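Endonuclease PI-MtuI (Mycobacterium tuberculosis, PDB 2IMZ) probably excises itself from a RecA precursor by protein splicing, and is represented here by the splicing domain of that intein. Local coordinates at residues D91-R97 / E131-I137; E86-G90 / V136-V140. The protein carries 1 engineered substitution. One frame throughout, in Å; residues are numbered along the deposited sequence.

Contact 1: D91-R97 / E131-I137; sequences DRVAQPR and ELRYSVI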
loop_
_atom_site.group_PDB
_atom_site.type_symbol
_atom_site.label_atom_id
_atom_site.label_comp_id
_atom_site.label_asym_id
_atom_site.label_seq_id
_atom_site.Cartn_x
_atom_site.Cartn_y
_atom_site.Cartn_z
ATOM N N ASP A 91 22.869 0.457 -1.808
ATOM C CA ASP A 91 21.817 -0.498 -1.486
ATOM C C ASP A 91 21.196 -0.979 -2.786
ATOM O O ASP A 91 21.113 -0.222 -3.753
ATOM C CB ASP A 91 20.733 0.146 -0.620
ATOM C CG ASP A 91 21.188 0.391 0.803
ATOM O OD1 ASP A 91 22.136 -0.292 1.250
ATOM O OD2 ASP A 91 20.586 1.253 1.476
ATOM N N ARG A 92 20.760 -2.234 -2.811
ATOM C CA ARG A 92 20.146 -2.783 -4.008
ATOM C C ARG A 92 18.625 -2.741 -3.923
ATOM O O ARG A 92 18.039 -2.909 -2.847
ATOM C CB ARG A 92 20.622 -4.224 -4.240
ATOM C CG ARG A 92 22.116 -4.329 -4.542
ATOM C CD ARG A 92 22.541 -5.752 -4.891
ATOM N NE ARG A 92 22.488 -6.663 -3.751
ATOM C CZ ARG A 92 23.301 -6.602 -2.698
ATOM N NH1 ARG A 92 24.239 -5.669 -2.627
ATOM N NH2 ARG A 92 23.182 -7.486 -1.716
ATOM N N VAL A 93 17.993 -2.483 -5.062
ATOM C CA VAL A 93 16.538 -2.437 -5.137
ATOM C C VAL A 93 16.102 -3.326 -6.288
ATOM O O VAL A 93 16.875 -3.578 -7.211
ATOM C CB VAL A 93 16.006 -0.993 -5.366
ATOM C CG1 VAL A 93 16.380 -0.109 -4.179
ATOM C CG2 VAL A 93 16.558 -0.417 -6.661
ATOM N N ALA A 94 14.870 -3.817 -6.224
ATOM C CA ALA A 94 14.343 -4.687 -7.272
ATOM C C ALA A 94 14.113 -3.911 -8.566
ATOM O O ALA A 94 13.396 -2.909 -8.578
ATOM C CB ALA A 94 13.037 -5.326 -6.807
ATOM N N GLN A 95 14.729 -4.384 -9.646
ATOM C CA GLN A 95 14.608 -3.757 -10.965
ATOM C C GLN A 95 14.401 -4.844 -12.014
ATOM O O GLN A 95 15.355 -5.491 -12.450
ATOM C CB GLN A 95 15.872 -2.960 -11.303
ATOM C CG GLN A 95 15.875 -2.384 -12.722
ATOM C CD GLN A 95 17.196 -1.738 -13.098
ATOM O OE1 GLN A 95 17.394 -0.536 -12.908
ATOM N NE2 GLN A 95 18.115 -2.540 -13.627
ATOM N N PRO A 96 13.146 -5.069 -12.423
ATOM C CA PRO A 96 12.828 -6.089 -13.427
ATOM C C PRO A 96 13.497 -5.823 -14.772
ATOM O O PRO A 96 13.527 -4.688 -15.245
ATOM C CB PRO A 96 11.307 -6.017 -13.512
ATOM C CG PRO A 96 10.920 -5.630 -12.115
ATOM C CD PRO A 96 11.914 -4.541 -11.809
ATOM N N ARG A 97 14.039 -6.870 -15.384
ATOM C CA ARG A 97 14.693 -6.732 -16.679
ATOM C C ARG A 97 14.381 -7.935 -17.554
ATOM O O ARG A 97 14.270 -9.054 -17.058
ATOM C CB ARG A 97 16.213 -6.654 -16.528
ATOM C CG ARG A 97 16.747 -5.651 -15.522
ATOM C CD ARG A 97 18.256 -5.806 -15.446
ATOM N NE ARG A 97 18.827 -5.272 -14.213
ATOM C CZ ARG A 97 20.053 -5.553 -13.787
ATOM N NH1 ARG A 97 20.828 -6.363 -14.496
ATOM N NH2 ARG A 97 20.504 -5.033 -12.654
ATOM N N GLU A 131 12.304 -10.606 -15.632
ATOM C CA GLU A 131 12.816 -11.351 -14.489
ATOM C C GLU A 131 13.156 -10.349 -13.394
ATOM O O GLU A 131 13.634 -9.252 -13.679
ATOM C CB GLU A 131 14.082 -12.121 -14.882
ATOM C CG GLU A 131 14.467 -13.220 -13.902
ATOM C CD GLU A 131 15.859 -13.771 -14.148
ATOM O OE1 GLU A 131 16.257 -13.887 -15.324
ATOM O OE2 GLU A 131 16.551 -14.098 -13.160
ATOM N N LEU A 132 12.905 -10.716 -12.142
ATOM C CA LEU A 132 13.218 -9.820 -11.040
ATOM C C LEU A 132 14.728 -9.821 -10.827
ATOM O O LEU A 132 15.317 -10.845 -10.488
ATOM C CB LEU A 132 12.502 -10.276 -9.764
ATOM C CG LEU A 132 12.638 -9.384 -8.527
ATOM C CD1 LEU A 132 12.101 -7.996 -8.826
ATOM C CD2 LEU A 132 11.869 -10.007 -7.369
ATOM N N ARG A 133 15.352 -8.672 -11.060
ATOM C CA ARG A 133 16.793 -8.521 -10.886
ATOM C C ARG A 133 16.993 -7.404 -9.873
ATOM O O ARG A 133 16.034 -6.750 -9.468
ATOM C CB ARG A 133 17.457 -8.133 -12.211
ATOM C CG ARG A 133 17.156 -9.079 -13.370
ATOM C CD ARG A 133 17.740 -10.459 -13.127
ATOM N NE ARG A 133 19.196 -10.425 -13.020
ATOM C CZ ARG A 133 20.018 -10.151 -14.028
ATOM N NH1 ARG A 133 19.534 -9.884 -15.234
ATOM N NH2 ARG A 133 21.330 -10.144 -13.831
ATOM N N TYR A 134 18.237 -7.178 -9.469
ATOM C CA TYR A 134 18.522 -6.133 -8.503
ATOM C C TYR A 134 19.556 -5.160 -9.039
ATOM O O TYR A 134 20.491 -5.550 -9.742
ATOM C CB TYR A 134 18.996 -6.759 -7.190
ATOM C CG TYR A 134 17.895 -7.500 -6.464
ATOM C CD1 TYR A 134 16.967 -6.813 -5.680
ATOM C CD2 TYR A 134 17.744 -8.878 -6.605
ATOM C CE1 TYR A 134 15.916 -7.476 -5.058
ATOM C CE2 TYR A 134 16.694 -9.554 -5.987
ATOM C CZ TYR A 134 15.783 -8.847 -5.216
ATOM O OH TYR A 134 14.738 -9.508 -4.607
ATOM N N SER A 135 19.366 -3.885 -8.724
ATOM C CA SER A 135 20.280 -2.838 -9.160
ATOM C C SER A 135 20.594 -1.935 -7.982
ATOM O O SER A 135 19.754 -1.736 -7.107
ATOM C CB SER A 135 19.656 -2.021 -10.291
ATOM O OG SER A 135 19.526 -2.809 -11.460
ATOM N N VAL A 136 21.805 -1.387 -7.962
ATOM C CA VAL A 136 22.219 -0.523 -6.873
ATOM C C VAL A 136 21.818 0.933 -7.045
ATOM O O VAL A 136 21.617 1.417 -8.162
ATOM C CB VAL A 136 23.754 -0.572 -6.672
ATOM C CG1 VAL A 136 24.184 -1.987 -6.336
ATOM C CG2 VAL A 136 24.468 -0.080 -7.927
ATOM N N ILE A 137 21.687 1.618 -5.914
ATOM C CA ILE A 137 21.360 3.036 -5.887
ATOM C C ILE A 137 22.688 3.761 -6.095
ATOM O O ILE A 137 23.651 3.536 -5.354
ATOM C CB ILE A 137 20.759 3.440 -4.526
ATOM C CG1 ILE A 137 19.374 2.802 -4.366
ATOM C CG2 ILE A 137 20.661 4.952 -4.421
ATOM C CD1 ILE A 137 18.791 2.942 -2.976
HETATM O O HOH W 1 16.842 -10.438 -16.995
#
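Two sequence-distant strands can be joined by an antiparallel ladder, as here in the curled, all-beta fold of an intein splicing domain (Hint fold). Val93 and Ser135 form a hydrogen-bonded pair (Val93 N to Ser135 O 2.8 Å, Ser135 N to Val93 O 2.9 Å); Ile137 N to Asp91 O (2.9 Å) extends the pairing. Farther along, Gln95 N donates to Arg133 O at 2.7 Å, the return bond from Arg133 N to Gln95 O is weak at 3.5 Å, and Arg97 and Glu131 bond reciprocally.

Apolar packing follows on the face carrying Arg92, Ala94, Tyr134 and Val136. Ala94 CB lies 3.5 Å from Leu132 CD1 and 4.0 Å from Tyr134 CE1, while Arg92 CG rests 3.6 Å from Val136 CG1, its guanidinium being salt-bridged to Glu78. On the other face, Val93 CG1 packs against Ile137 CD1 (4.1 Å).

Polar side chains gather near Arg97 and Arg133. Arg97 NH2 donates to Ser135 OG (2.7 Å), and Arg133 CB lies over one face of the Arg97 guanidinium. Arg97 NH1 and Arg133 NH1 approach to 3.8 Å despite like charges; separately, a water donates to backbone Arg97 O (2.9 Å) and accepts from Arg133 NH1 (3.3 Å).

Contact 2: E86-G90 / V136-V140; sequences ELRKG and VIREV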
loop_
_atom_site.group_PDB
_atom_site.type_symbol
_atom_site.label_atom_id
_atom_site.label_comp_id
_atom_site.label_asym_id
_atom_site.label_seq_id
_atom_site.Cartn_x
_atom_site.Cartn_y
_atom_site.Cartn_z
ATOM N N GLU A 86 15.140 5.499 3.897
ATOM C CA GLU A 86 16.149 4.756 4.643
ATOM C C GLU A 86 17.208 4.136 3.737
ATOM O O GLU A 86 18.220 3.618 4.211
ATOM C CB GLU A 86 15.475 3.669 5.477
ATOM C CG GLU A 86 14.566 4.232 6.560
ATOM C CD GLU A 86 13.730 3.166 7.234
ATOM O OE1 GLU A 86 14.310 2.175 7.726
ATOM O OE2 GLU A 86 12.490 3.324 7.276
ATOM N N LEU A 87 16.975 4.197 2.430
ATOM C CA LEU A 87 17.919 3.635 1.472
ATOM C C LEU A 87 19.123 4.546 1.270
ATOM O O LEU A 87 19.013 5.772 1.320
ATOM C CB LEU A 87 17.219 3.378 0.138
ATOM C CG LEU A 87 16.057 2.391 0.256
ATOM C CD1 LEU A 87 15.364 2.249 -1.087
ATOM C CD2 LEU A 87 16.576 1.045 0.739
ATOM N N ARG A 88 20.277 3.929 1.042
ATOM C CA ARG A 88 21.513 4.670 0.847
ATOM C C ARG A 88 22.242 4.214 -0.402
ATOM O O ARG A 88 21.930 3.173 -0.980
ATOM C CB ARG A 88 22.431 4.480 2.060
ATOM C CG ARG A 88 21.855 5.005 3.364
ATOM C CD ARG A 88 21.862 6.524 3.402
ATOM N NE ARG A 88 21.296 7.036 4.648
ATOM C CZ ARG A 88 19.995 7.107 4.911
ATOM N NH1 ARG A 88 19.108 6.701 4.010
ATOM N NH2 ARG A 88 19.580 7.577 6.079
ATOM N N LYS A 89 23.223 5.007 -0.808
ATOM C CA LYS A 89 24.027 4.691 -1.971
ATOM C C LYS A 89 24.609 3.293 -1.791
ATOM O O LYS A 89 25.138 2.965 -0.726
ATOM C CB LYS A 89 25.144 5.720 -2.111
ATOM C CG LYS A 89 26.121 5.436 -3.221
ATOM C CD LYS A 89 27.131 6.560 -3.320
ATOM C CE LYS A 89 28.149 6.290 -4.402
ATOM N NZ LYS A 89 29.022 7.475 -4.594
ATOM N N GLY A 90 24.496 2.468 -2.825
ATOM C CA GLY A 90 25.016 1.115 -2.747
ATOM C C GLY A 90 23.976 0.057 -2.425
ATOM O O GLY A 90 24.181 -1.123 -2.718
ATOM N N VAL A 136 21.805 -1.387 -7.962
ATOM C CA VAL A 136 22.219 -0.523 -6.873
ATOM C C VAL A 136 21.818 0.933 -7.045
ATOM O O VAL A 136 21.617 1.417 -8.162
ATOM C CB VAL A 136 23.754 -0.572 -6.672
ATOM C CG1 VAL A 136 24.184 -1.987 -6.336
ATOM C CG2 VAL A 136 24.468 -0.080 -7.927
ATOM N N ILE A 137 21.687 1.618 -5.914
ATOM C CA ILE A 137 21.360 3.036 -5.887
ATOM C C ILE A 137 22.688 3.761 -6.095
ATOM O O ILE A 137 23.651 3.536 -5.354
ATOM C CB ILE A 137 20.759 3.440 -4.526
ATOM C CG1 ILE A 137 19.374 2.802 -4.366
ATOM C CG2 ILE A 137 20.661 4.952 -4.421
ATOM C CD1 ILE A 137 18.791 2.942 -2.976
ATOM N N ARG A 138 22.745 4.620 -7.108
ATOM C CA ARG A 138 23.973 5.347 -7.416
ATOM C C ARG A 138 24.076 6.665 -6.656
ATOM O O ARG A 138 25.177 7.151 -6.391
ATOM C CB ARG A 138 24.051 5.643 -8.921
ATOM C CG ARG A 138 23.787 4.443 -9.828
ATOM C CD ARG A 138 25.045 3.828 -10.436
ATOM N NE ARG A 138 25.910 3.207 -9.447
ATOM C CZ ARG A 138 26.758 2.212 -9.704
ATOM N NH1 ARG A 138 26.863 1.706 -10.927
ATOM N NH2 ARG A 138 27.502 1.717 -8.729
ATOM N N GLU A 139 22.933 7.243 -6.299
ATOM C CA GLU A 139 22.939 8.526 -5.616
ATOM C C GLU A 139 21.627 8.844 -4.900
ATOM O O GLU A 139 20.547 8.505 -5.381
ATOM C CB GLU A 139 23.245 9.622 -6.645
ATOM C CG GLU A 139 23.189 11.047 -6.128
ATOM C CD GLU A 139 23.386 12.073 -7.233
ATOM O OE1 GLU A 139 23.524 11.677 -8.414
ATOM O OE2 GLU A 139 23.394 13.281 -6.922
ATOM N N VAL A 140 21.736 9.489 -3.742
ATOM C CA VAL A 140 20.565 9.901 -2.973
ATOM C C VAL A 140 20.478 11.422 -3.094
ATOM O O VAL A 140 21.428 12.134 -2.758
ATOM C CB VAL A 140 20.690 9.507 -1.486
ATOM C CG1 VAL A 140 19.510 10.062 -0.698
ATOM C CG2 VAL A 140 20.746 7.988 -1.354
HETATM O O HOH W 2 26.823 9.634 -5.528
#
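A loop can be held against a strand by one well-placed backbone bond, without pairing as a strand itself. Residues 86-90 have no regular secondary structure, and Leu87 to Gly90 runs at 124° to the direction of 136-140. Their CA atoms come nearest at Lys89 and Ile137, 5.0 Å apart. Just beyond, Gly90 N donates to Ile137 O over 2.9 Å at a nearly straight 165°. Gly90 has a positive phi (98°), at which a CB would press on the carbonyl oxygen of Lys89; glycine thus suits this turn.

Among the side chains, Ile137 is the main apolar meeting point: its CD1 lies 3.5 Å from Leu87 CB. The same CD1 also rests against the backbone, 3.7 Å from Arg88 O. Val140 also points toward the loop, placing CG2 3.9 Å from Lys89 N. The extended Lys89 side chain reaches out across the strand direction, with CE 3.7 Å from Arg138 O, and a water links its ammonium to the same carbonyl, accepting from Lys89 NZ (3.2 Å) and donating to Arg138 O (3.1 Å).

Arg138 and Glu139 both face Arg60, making a classic beta bulge against strand 54-61, and Glu139 forms a salt bridge with Arg60. The loop, lying between strands 80-83 and 92-94, thus docks on the long strand 134-153, while Leu87 and Ile137 pack together with Val93 of strand 92-94 and also touch strand 54-61.

Followed from the N terminus, the chain leaves strand 80-83, passes through 86-90 and runs directly into 91-97. It then traverses a long excursion, unmodelled over 103-126 and probably near where the full-length intein carries its endonuclease domain, before returning through 131-137 into 136-140. Contact 1 closes that excursion with 33 residues between its segments; contact 2 closes a wider loop of 45, so contact 1 nests inside it. Both end on strand 134-153 and share Val136 and Ile137. Leu87 CD1 and Val93 CG1, 4.0 Å apart, meet beside the shared Ile137 in one apolar cluster, so strand 92-94 and its preceding loop lie successively along one long strand.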